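Local coordinates for aminotransferase (Bacillus subtilis, PDB 6L1O), which acts as a pyridoxal-phosphate-dependent class I aminotransferase in the biosynthesis of the dipeptide antibiotic bacilysin, at residues E77-F82 and V97-G102; A105-L110 and A232-F237. One frame throughout, in Å; residues are numbered along the deposited sequence.

Interaction 1 (E77-F82 and V97-G102). With PLP (pyridoxal-5'-phosphate), chain E.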
loop_
_atom_site.group_PDB
_atom_site.type_symbol
_atom_site.label_atom_id
_atom_site.label_comp_id
_atom_site.label_asym_id
_atom_site.label_seq_id
_atom_site.Cartn_x
_atom_site.Cartn_y
_atom_site.Cartn_z
ATOM N N GLU B 77 -17.779 -6.499 8.571
ATOM C CA GLU B 77 -18.856 -7.400 8.932
ATOM C C GLU B 77 -18.727 -8.757 8.213
ATOM O O GLU B 77 -18.931 -9.798 8.817
ATOM C CB GLU B 77 -20.226 -6.755 8.660
ATOM C CG GLU B 77 -20.538 -5.586 9.576
ATOM C CD GLU B 77 -21.357 -4.435 8.948
ATOM O OE1 GLU B 77 -22.141 -4.649 7.982
ATOM O OE2 GLU B 77 -21.234 -3.268 9.415
ATOM N N ALA B 78 -18.361 -8.754 6.938
ATOM C CA ALA B 78 -18.153 -10.028 6.190
ATOM C C ALA B 78 -17.001 -10.817 6.795
ATOM O O ALA B 78 -17.072 -12.027 6.943
ATOM C CB ALA B 78 -17.911 -9.768 4.716
ATOM N N ILE B 79 -15.957 -10.107 7.213
ATOM C CA ILE B 79 -14.828 -10.726 7.864
ATOM C C ILE B 79 -15.254 -11.360 9.180
ATOM O O ILE B 79 -14.948 -12.543 9.449
ATOM C CB ILE B 79 -13.689 -9.710 8.060
ATOM C CG1 ILE B 79 -13.086 -9.382 6.678
ATOM C CG2 ILE B 79 -12.623 -10.231 9.020
ATOM C CD1 ILE B 79 -12.144 -8.199 6.659
ATOM N N ALA B 80 -16.034 -10.638 9.975
ATOM C CA ALA B 80 -16.476 -11.228 11.264
ATOM C C ALA B 80 -17.343 -12.478 11.017
ATOM O O ALA B 80 -17.174 -13.489 11.702
ATOM C CB ALA B 80 -17.178 -10.199 12.139
ATOM N N ALA B 81 -18.258 -12.398 10.053
ATOM C CA ALA B 81 -19.161 -13.503 9.725
ATOM C C ALA B 81 -18.334 -14.703 9.213
ATOM O O ALA B 81 -18.581 -15.829 9.576
ATOM C CB ALA B 81 -20.176 -13.082 8.693
ATOM N N PHE B 82 -17.285 -14.417 8.472
ATOM C CA PHE B 82 -16.420 -15.454 7.939
ATOM C C PHE B 82 -15.663 -16.194 9.050
ATOM O O PHE B 82 -15.608 -17.443 9.067
ATOM C CB PHE B 82 -15.438 -14.832 6.947
ATOM C CG PHE B 82 -14.518 -15.814 6.300
ATOM C CD1 PHE B 82 -14.938 -16.546 5.188
ATOM C CD2 PHE B 82 -13.216 -15.986 6.764
ATOM C CE1 PHE B 82 -14.084 -17.432 4.564
ATOM C CE2 PHE B 82 -12.333 -16.890 6.111
ATOM C CZ PHE B 82 -12.772 -17.595 5.023
ATOM N N VAL B 97 -10.739 -5.588 13.460
ATOM C CA VAL B 97 -10.402 -5.863 12.054
ATOM C C VAL B 97 -9.708 -4.686 11.424
ATOM O O VAL B 97 -10.156 -3.561 11.544
ATOM C CB VAL B 97 -11.675 -6.177 11.237
ATOM C CG1 VAL B 97 -11.315 -6.537 9.786
ATOM C CG2 VAL B 97 -12.464 -7.307 11.902
ATOM N N ALA B 98 -8.632 -4.949 10.685
ATOM C CA ALA B 98 -8.012 -3.966 9.848
ATOM C C ALA B 98 -7.731 -4.570 8.475
ATOM O O ALA B 98 -7.413 -5.742 8.404
ATOM C CB ALA B 98 -6.732 -3.449 10.451
ATOM N N LEU B 99 -7.853 -3.743 7.428
ATOM C CA LEU B 99 -7.605 -4.143 6.033
ATOM C C LEU B 99 -6.244 -3.739 5.546
ATOM O O LEU B 99 -5.713 -2.687 5.916
ATOM C CB LEU B 99 -8.652 -3.484 5.109
ATOM C CG LEU B 99 -10.087 -3.483 5.599
ATOM C CD1 LEU B 99 -11.019 -2.848 4.592
ATOM C CD2 LEU B 99 -10.504 -4.901 5.854
ATOM N N PHE B 100 -5.700 -4.542 4.646
ATOM C CA PHE B 100 -4.386 -4.315 4.075
ATOM C C PHE B 100 -4.415 -4.538 2.551
ATOM O O PHE B 100 -5.193 -5.343 2.073
ATOM C CB PHE B 100 -3.395 -5.351 4.637
ATOM C CG PHE B 100 -3.091 -5.206 6.090
ATOM C CD1 PHE B 100 -2.592 -4.019 6.589
ATOM C CD2 PHE B 100 -3.315 -6.243 6.955
ATOM C CE1 PHE B 100 -2.286 -3.895 7.939
ATOM C CE2 PHE B 100 -3.039 -6.119 8.307
ATOM C CZ PHE B 100 -2.490 -4.937 8.786
ATOM N N GLY B 101 -3.528 -3.879 1.830
ATOM C CA GLY B 101 -3.318 -4.154 0.415
ATOM C C GLY B 101 -2.411 -5.365 0.220
ATOM O O GLY B 101 -1.298 -5.231 -0.320
ATOM N N GLY B 102 -2.864 -6.516 0.718
ATOM C CA GLY B 102 -2.131 -7.790 0.624
ATOM C C GLY B 102 -1.334 -8.095 1.883
ATOM O O GLY B 102 -0.984 -7.209 2.657
HETATM N N1 PLP E . 2.531 -15.459 4.090
HETATM C C2 PLP E . 3.095 -16.528 3.499
HETATM C C2A PLP E . 3.984 -17.467 4.260
HETATM C C3 PLP E . 2.947 -16.734 2.076
HETATM O O3 PLP E . 3.513 -17.744 1.406
HETATM C C4 PLP E . 2.089 -15.825 1.405
HETATM C C4A PLP E . 2.257 -15.851 -0.094
HETATM C C5 PLP E . 1.501 -14.698 2.115
HETATM C C6 PLP E . 1.735 -14.593 3.478
HETATM C C5A PLP E . 0.532 -13.750 1.474
HETATM O O4P PLP E . 1.018 -12.971 0.471
HETATM P P PLP E . 0.105 -11.746 -0.113
HETATM O O1P PLP E . 0.983 -10.550 -0.010
HETATM O O2P PLP E . -1.217 -11.647 0.616
HETATM O O3P PLP E . -0.153 -12.143 -1.540
#
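The main-chain O of L99 is hydrogen-bonded to NE2 of Q265, which ties the strand to helix 255-266, while the side chain of L99 meets I79 of helix 73-87. Only methyl groups bridge the two segments. CD1 of I79 reaches between two side chains of strand 97-100, lying 3.6 Å from CG1 of V97 and 3.8 Å from CD2 of L99. Its second branch, CG2, rests against the valine, 4.0 Å from V97 CG1. The extended second torsion of I79 (chi2 168°) carries CD1 away from the helix to the strand. V97 presents CG1 and CG2 together to I79; L99, by contrast, touches it through CD2 alone. Both side chains lie at a slant to that of I79. Strand 97-100 is an edge strand, within this chain, of the seven-stranded mixed sheet of the large domain of class I aminotransferases, and it pairs antiparallel with strand 249-253. V97 points at helix 73-87, while L99 reaches I79 with its tip and also touches Q277 of helix 274-285; I79 packs further on L284, F250 and V252. A98 and F100 project to the opposite face, against helix 255-266. Past the strand the chain bends sharply: G101 centres an inverse gamma turn, in which the bond from G102 N to F100 O is weak at 2.9 Å. G102 follows with a positive phi of 97°, a conformation that suits glycine, and occupies the N-cap position of helix 103-114. Its carbonyl carbon comes within 3.8 Å of O2P of the cofactor PLP, and N of G103, the next residue, is hydrogen-bonded to PLP, consistent with a helix start that stabilises the phosphate charge.

Interaction 2 (A105-L110 and A232-F237). With PLP (pyridoxal-5'-phosphate), chain E.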
loop_
_atom_site.group_PDB
_atom_site.type_symbol
_atom_site.label_atom_id
_atom_site.label_comp_id
_atom_site.label_asym_id
_atom_site.label_seq_id
_atom_site.Cartn_x
_atom_site.Cartn_y
_atom_site.Cartn_z
ATOM N N ALA B 105 2.016 -6.180 2.528
ATOM C CA ALA B 105 1.801 -4.840 3.169
ATOM C C ALA B 105 1.422 -4.939 4.634
ATOM O O ALA B 105 1.928 -4.159 5.464
ATOM C CB ALA B 105 0.760 -4.033 2.407
ATOM N N GLY B 106 0.596 -5.919 4.981
ATOM C CA GLY B 106 0.230 -6.168 6.345
ATOM C C GLY B 106 1.414 -6.483 7.247
ATOM O O GLY B 106 1.493 -5.977 8.365
ATOM N N LEU B 107 2.333 -7.301 6.764
ATOM C CA LEU B 107 3.539 -7.616 7.531
ATOM C C LEU B 107 4.406 -6.394 7.746
ATOM O O LEU B 107 5.033 -6.237 8.818
ATOM C CB LEU B 107 4.383 -8.707 6.858
ATOM C CG LEU B 107 3.779 -10.100 6.719
ATOM C CD1 LEU B 107 4.638 -10.849 5.695
ATOM C CD2 LEU B 107 3.784 -10.789 8.044
ATOM N N TYR B 108 4.477 -5.511 6.773
ATOM C CA TYR B 108 5.263 -4.283 6.927
ATOM C C TYR B 108 4.614 -3.367 7.981
ATOM O O TYR B 108 5.287 -2.880 8.885
ATOM C CB TYR B 108 5.417 -3.545 5.603
ATOM C CG TYR B 108 5.976 -2.169 5.760
ATOM C CD1 TYR B 108 7.349 -1.988 5.949
ATOM C CD2 TYR B 108 5.160 -1.030 5.692
ATOM C CE1 TYR B 108 7.896 -0.743 6.112
ATOM C CE2 TYR B 108 5.719 0.265 5.853
ATOM C CZ TYR B 108 7.096 0.379 6.050
ATOM O OH TYR B 108 7.679 1.581 6.212
ATOM N N VAL B 109 3.320 -3.148 7.839
ATOM C CA VAL B 109 2.566 -2.248 8.777
ATOM C C VAL B 109 2.642 -2.798 10.201
ATOM O O VAL B 109 2.884 -2.059 11.146
ATOM C CB VAL B 109 1.127 -2.059 8.307
ATOM C CG1 VAL B 109 0.274 -1.297 9.337
ATOM C CG2 VAL B 109 1.094 -1.381 6.951
ATOM N N LEU B 110 2.474 -4.113 10.347
ATOM C CA LEU B 110 2.427 -4.720 11.644
ATOM C C LEU B 110 3.757 -4.590 12.337
ATOM O O LEU B 110 3.790 -4.199 13.503
ATOM C CB LEU B 110 1.967 -6.174 11.586
ATOM C CG LEU B 110 0.466 -6.413 11.362
ATOM C CD1 LEU B 110 0.195 -7.862 10.938
ATOM C CD2 LEU B 110 -0.318 -6.080 12.585
ATOM N N ALA B 232 -2.470 -11.183 16.905
ATOM C CA ALA B 232 -3.391 -10.968 15.787
ATOM C C ALA B 232 -3.053 -11.987 14.720
ATOM O O ALA B 232 -1.935 -12.543 14.729
ATOM C CB ALA B 232 -3.238 -9.574 15.227
ATOM N N GLU B 233 -4.005 -12.219 13.833
ATOM C CA GLU B 233 -3.818 -13.190 12.757
ATOM C C GLU B 233 -3.971 -12.440 11.428
ATOM O O GLU B 233 -4.879 -11.643 11.277
ATOM C CB GLU B 233 -4.822 -14.306 12.892
ATOM C CG GLU B 233 -4.780 -15.359 11.810
ATOM C CD GLU B 233 -5.491 -16.626 12.271
ATOM O OE1 GLU B 233 -4.800 -17.583 12.742
ATOM O OE2 GLU B 233 -6.727 -16.620 12.187
ATOM N N LEU B 234 -3.040 -12.702 10.510
ATOM C CA LEU B 234 -3.030 -12.145 9.201
ATOM C C LEU B 234 -3.639 -13.157 8.225
ATOM O O LEU B 234 -3.113 -14.268 8.081
ATOM C CB LEU B 234 -1.606 -11.780 8.774
ATOM C CG LEU B 234 -1.420 -11.096 7.408
ATOM C CD1 LEU B 234 -2.023 -9.720 7.372
ATOM C CD2 LEU B 234 0.026 -10.999 7.035
ATOM N N TYR B 235 -4.699 -12.749 7.560
ATOM C CA TYR B 235 -5.442 -13.558 6.607
ATOM C C TYR B 235 -5.332 -12.911 5.218
ATOM O O TYR B 235 -5.644 -11.731 5.078
ATOM C CB TYR B 235 -6.920 -13.691 7.002
ATOM C CG TYR B 235 -7.639 -14.796 6.217
ATOM C CD1 TYR B 235 -7.695 -16.111 6.705
ATOM C CD2 TYR B 235 -8.057 -14.588 4.918
ATOM C CE1 TYR B 235 -8.289 -17.139 5.971
ATOM C CE2 TYR B 235 -8.622 -15.613 4.170
ATOM C CZ TYR B 235 -8.740 -16.902 4.713
ATOM O OH TYR B 235 -9.291 -17.911 3.927
ATOM N N SER B 236 -4.891 -13.670 4.222
ATOM C CA SER B 236 -4.799 -13.189 2.820
ATOM C C SER B 236 -5.883 -13.765 1.886
ATOM O O SER B 236 -6.278 -14.922 1.997
ATOM C CB SER B 236 -3.417 -13.522 2.265
ATOM O OG SER B 236 -3.305 -13.080 0.909
ATOM N N PHE B 237 -6.304 -12.972 0.906
ATOM C CA PHE B 237 -7.192 -13.466 -0.118
ATOM C C PHE B 237 -6.420 -14.263 -1.182
ATOM O O PHE B 237 -7.025 -14.969 -1.946
ATOM C CB PHE B 237 -7.979 -12.297 -0.749
ATOM C CG PHE B 237 -9.093 -11.776 0.134
ATOM C CD1 PHE B 237 -10.391 -12.194 0.002
ATOM C CD2 PHE B 237 -8.785 -10.864 1.132
ATOM C CE1 PHE B 237 -11.392 -11.743 0.883
ATOM C CE2 PHE B 237 -9.762 -10.376 1.982
ATOM C CZ PHE B 237 -11.060 -10.845 1.892
HETATM N N1 PLP E . 2.531 -15.459 4.090
HETATM C C2 PLP E . 3.095 -16.528 3.499
HETATM C C2A PLP E . 3.984 -17.467 4.260
HETATM C C3 PLP E . 2.947 -16.734 2.076
HETATM O O3 PLP E . 3.513 -17.744 1.406
HETATM C C4 PLP E . 2.089 -15.825 1.405
HETATM C C4A PLP E . 2.257 -15.851 -0.094
HETATM C C5 PLP E . 1.501 -14.698 2.115
HETATM C C6 PLP E . 1.735 -14.593 3.478
HETATM C C5A PLP E . 0.532 -13.750 1.474
HETATM O O4P PLP E . 1.018 -12.971 0.471
HETATM P P PLP E . 0.105 -11.746 -0.113
HETATM O O1P PLP E . 0.983 -10.550 -0.010
HETATM O O2P PLP E . -1.217 -11.647 0.616
HETATM O O3P PLP E . -0.153 -12.143 -1.540
#
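L107 and L234 supply the apolar part of the contact, their side chains meeting at about a right angle. CD2 of L234 sits 3.9 Å from both CG and CD2 of L107. With CG anti to the backbone N (chi1 -177°), L234 sends its methyl groups toward the helix, and CD1 approaches the bare backbone of G106, 4.3 Å from its CA. This glycine, having no side chain, lets helix 103-114 come close to strand 231-236; the nearest CA atoms, those of G106 and L234, are 7.4 Å apart. The polar interactions lie beyond this patch. E233, on the other face of the strand, has its buried carboxylate held by Y83, S220, H205 and the backbone N of F221, whereas Y108 OH bonds to Y108 OH of the second subunit. At the end of the strand S236 OG donates a short 2.5 Å hydrogen bond to PLP O2P and accepts one from the backbone N of S238, two bonds that together fix its rotation. A serine at a strand end, gripping the cofactor phosphate beside the start of a helix, is characteristic of the PLP site of fold-type I aminotransferases.

In the fold
Both interactions are buried and pack a helix on the same mixed sheet, but at different depths: interaction 1 lies at an edge strand, its centre about 17 Å from the centre of the chain, and interaction 2 nearer the middle, its centre about 10 Å from that of the chain. Each is apolar across its segments. They part ways at the cofactor, which interaction 1 approaches through glycine backbone and interaction 2 binds with a serine hydroxyl. Strand 97-100 runs on into helix 103-114, and F100 fills the junction, with CG 3.5 Å from CA of G106 and CD2 3.7 Å from CD1 of L234. F82 and Y235 join the two contacts again, ring edge to ring face.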